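PDB 6DCS: stage III sporulation protein AF from Bacillus subtilis, which is a membrane-bound component of a sporulation-essential channel, and its ring-building-motif domain probably serves in ring assembly. Local coordinates for residues A[39-44]-A[56-61]. Sequence-based numbering, arbitrary orientation.
Sequences GRIKLT and KTISVY. With SO4 (sulfate ion), chain D.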
loop_
_atom_site.group_PDB
_atom_site.type_symbol
_atom_site.label_atom_id
_atom_site.label_comp_id
_atom_site.label_asym_id
_atom_site.label_seq_id
_atom_site.Cartn_x
_atom_site.Cartn_y
_atom_site.Cartn_z
ATOM N N GLY A 39 0.918 6.547 -1.936
ATOM C CA GLY A 39 1.116 7.612 -0.968
ATOM C C GLY A 39 1.991 7.231 0.220
ATOM O O GLY A 39 3.212 7.375 0.179
ATOM N N ARG A 40 1.403 6.773 1.307
ATOM C CA ARG A 40 2.242 6.255 2.370
ATOM C C ARG A 40 2.690 4.838 2.028
ATOM O O ARG A 40 1.965 4.069 1.392
ATOM C CB ARG A 40 1.498 6.281 3.715
ATOM C CG ARG A 40 1.388 7.666 4.389
ATOM C CD ARG A 40 0.389 7.654 5.575
ATOM N NE ARG A 40 -0.941 7.205 5.155
ATOM C CZ ARG A 40 -1.784 7.910 4.391
ATOM N NH1 ARG A 40 -1.463 9.138 3.993
ATOM N NH2 ARG A 40 -2.968 7.399 4.046
ATOM N N ILE A 41 3.909 4.504 2.450
ATOM C CA ILE A 41 4.428 3.142 2.441
ATOM C C ILE A 41 5.111 2.923 3.780
ATOM O O ILE A 41 5.996 3.700 4.145
ATOM C CB ILE A 41 5.426 2.924 1.284
ATOM C CG1 ILE A 41 4.745 3.108 -0.065
ATOM C CG2 ILE A 41 6.018 1.525 1.304
ATOM C CD1 ILE A 41 5.678 2.919 -1.279
ATOM N N LYS A 42 4.706 1.876 4.511
ATOM C CA LYS A 42 5.222 1.599 5.862
ATOM C C LYS A 42 5.882 0.212 5.889
ATOM O O LYS A 42 5.191 -0.812 5.754
ATOM C CB LYS A 42 4.103 1.653 6.916
ATOM C CG LYS A 42 3.389 3.007 7.149
ATOM C CD LYS A 42 2.633 3.032 8.501
ATOM C CE LYS A 42 1.094 2.986 8.377
ATOM N NZ LYS A 42 0.388 2.110 9.398
ATOM N N LEU A 43 7.193 0.147 6.123
ATOM C CA LEU A 43 7.826 -1.155 6.314
ATOM C C LEU A 43 8.046 -1.474 7.803
ATOM O O LEU A 43 8.172 -0.587 8.657
ATOM C CB LEU A 43 9.152 -1.242 5.548
ATOM C CG LEU A 43 9.140 -1.463 4.011
ATOM C CD1 LEU A 43 8.545 -0.302 3.280
ATOM C CD2 LEU A 43 10.544 -1.594 3.529
ATOM N N THR A 44 8.040 -2.765 8.114
ATOM C CA THR A 44 8.492 -3.259 9.404
ATOM C C THR A 44 9.577 -4.307 9.178
ATOM O O THR A 44 9.611 -4.992 8.148
ATOM C CB THR A 44 7.346 -3.852 10.268
ATOM O OG1 THR A 44 7.083 -5.213 9.910
ATOM C CG2 THR A 44 6.051 -3.041 10.159
ATOM N N LYS A 56 9.598 -7.755 7.043
ATOM C CA LYS A 56 8.479 -8.553 7.521
ATOM C C LYS A 56 7.133 -8.112 6.941
ATOM O O LYS A 56 6.273 -8.962 6.698
ATOM C CB LYS A 56 8.431 -8.519 9.055
ATOM C CG LYS A 56 9.553 -9.324 9.730
ATOM C CD LYS A 56 9.090 -10.164 10.920
ATOM C CE LYS A 56 10.294 -10.895 11.506
ATOM N NZ LYS A 56 10.050 -11.436 12.894
ATOM N N THR A 57 6.895 -6.813 6.741
ATOM C CA THR A 57 5.603 -6.359 6.234
ATOM C C THR A 57 5.770 -5.048 5.485
ATOM O O THR A 57 6.782 -4.357 5.609
ATOM C CB THR A 57 4.517 -6.124 7.315
ATOM O OG1 THR A 57 4.824 -4.938 8.063
ATOM C CG2 THR A 57 4.334 -7.298 8.235
ATOM N N ILE A 58 4.736 -4.733 4.693
ATOM C CA ILE A 58 4.675 -3.586 3.800
ATOM C C ILE A 58 3.236 -3.117 3.689
ATOM O O ILE A 58 2.393 -3.806 3.096
ATOM C CB ILE A 58 5.210 -3.918 2.397
ATOM C CG1 ILE A 58 6.532 -4.665 2.481
ATOM C CG2 ILE A 58 5.323 -2.652 1.579
ATOM C CD1 ILE A 58 7.050 -5.164 1.194
ATOM N N SER A 59 2.946 -1.942 4.243
ATOM C CA SER A 59 1.638 -1.328 4.091
ATOM C C SER A 59 1.668 -0.247 3.012
ATOM O O SER A 59 2.586 0.580 2.973
ATOM C CB SER A 59 1.182 -0.748 5.414
ATOM O OG SER A 59 0.566 -1.776 6.155
ATOM N N VAL A 60 0.652 -0.250 2.148
ATOM C CA VAL A 60 0.553 0.714 1.056
ATOM C C VAL A 60 -0.793 1.428 1.076
ATOM O O VAL A 60 -1.847 0.786 1.106
ATOM C CB VAL A 60 0.760 0.058 -0.313
ATOM C CG1 VAL A 60 0.932 1.144 -1.350
ATOM C CG2 VAL A 60 1.963 -0.875 -0.279
ATOM N N TYR A 61 -0.751 2.751 1.015
ATOM C CA TYR A 61 -1.940 3.587 1.055
ATOM C C TYR A 61 -2.068 4.241 -0.310
ATOM O O TYR A 61 -1.178 4.994 -0.720
ATOM C CB TYR A 61 -1.834 4.615 2.194
ATOM C CG TYR A 61 -1.815 3.973 3.593
ATOM C CD1 TYR A 61 -0.653 3.406 4.110
ATOM C CD2 TYR A 61 -2.960 3.915 4.374
ATOM C CE1 TYR A 61 -0.637 2.797 5.369
ATOM C CE2 TYR A 61 -2.951 3.316 5.613
ATOM C CZ TYR A 61 -1.791 2.754 6.122
ATOM O OH TYR A 61 -1.812 2.153 7.389
HETATM S S SO4 D . 13.591 -11.464 13.860
HETATM O O1 SO4 D . 14.303 -11.991 15.036
HETATM O O2 SO4 D . 12.847 -10.261 14.267
HETATM O O3 SO4 D . 12.643 -12.459 13.325
HETATM O O4 SO4 D . 14.568 -11.127 12.807
#
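The antiparallel β-hairpin of the ring-building motif, strands 37-45 and 55-63, brings R40 and K42 onto Y61 and T44 onto T57. Strand 113-116 continues the sheet on the other edge of 55-63, running parallel to it. On the face carrying I41, L43, I58 and V60, I41 CG2 lies 4.2 Å from I58 CG2; this face packs against helices 11-30 and 81-106. The other face is polar. Here R40 bends at chi3 (-57°), bringing NE over one face of the Y61 ring, toward the rim. The resulting cation-pi contact is off-centre, R40 CZ standing 4.6 Å from the ring centroid with the two planes turned 54° apart. K42 reaches the far end of the same ring, its NZ donating to Y61 OH at 3.0 Å, while H116 stacks on the ring as well. Between strands, K42 N uses an in-plane lone pair of S59 O (2.9 Å). Near the loop joining the strands, K56 and T57 both face T44 in a classic β bulge: K56 N bonds to T44 O, and T44 N to T57 O from above the carbonyl plane. K56 NZ donates to O3 of a sulfate ion, probably from the crystallisation liquor, which E47 N also binds, and across the bulge T44 OG1 and T57 OG1 share a 2.9 Å hydrogen bond.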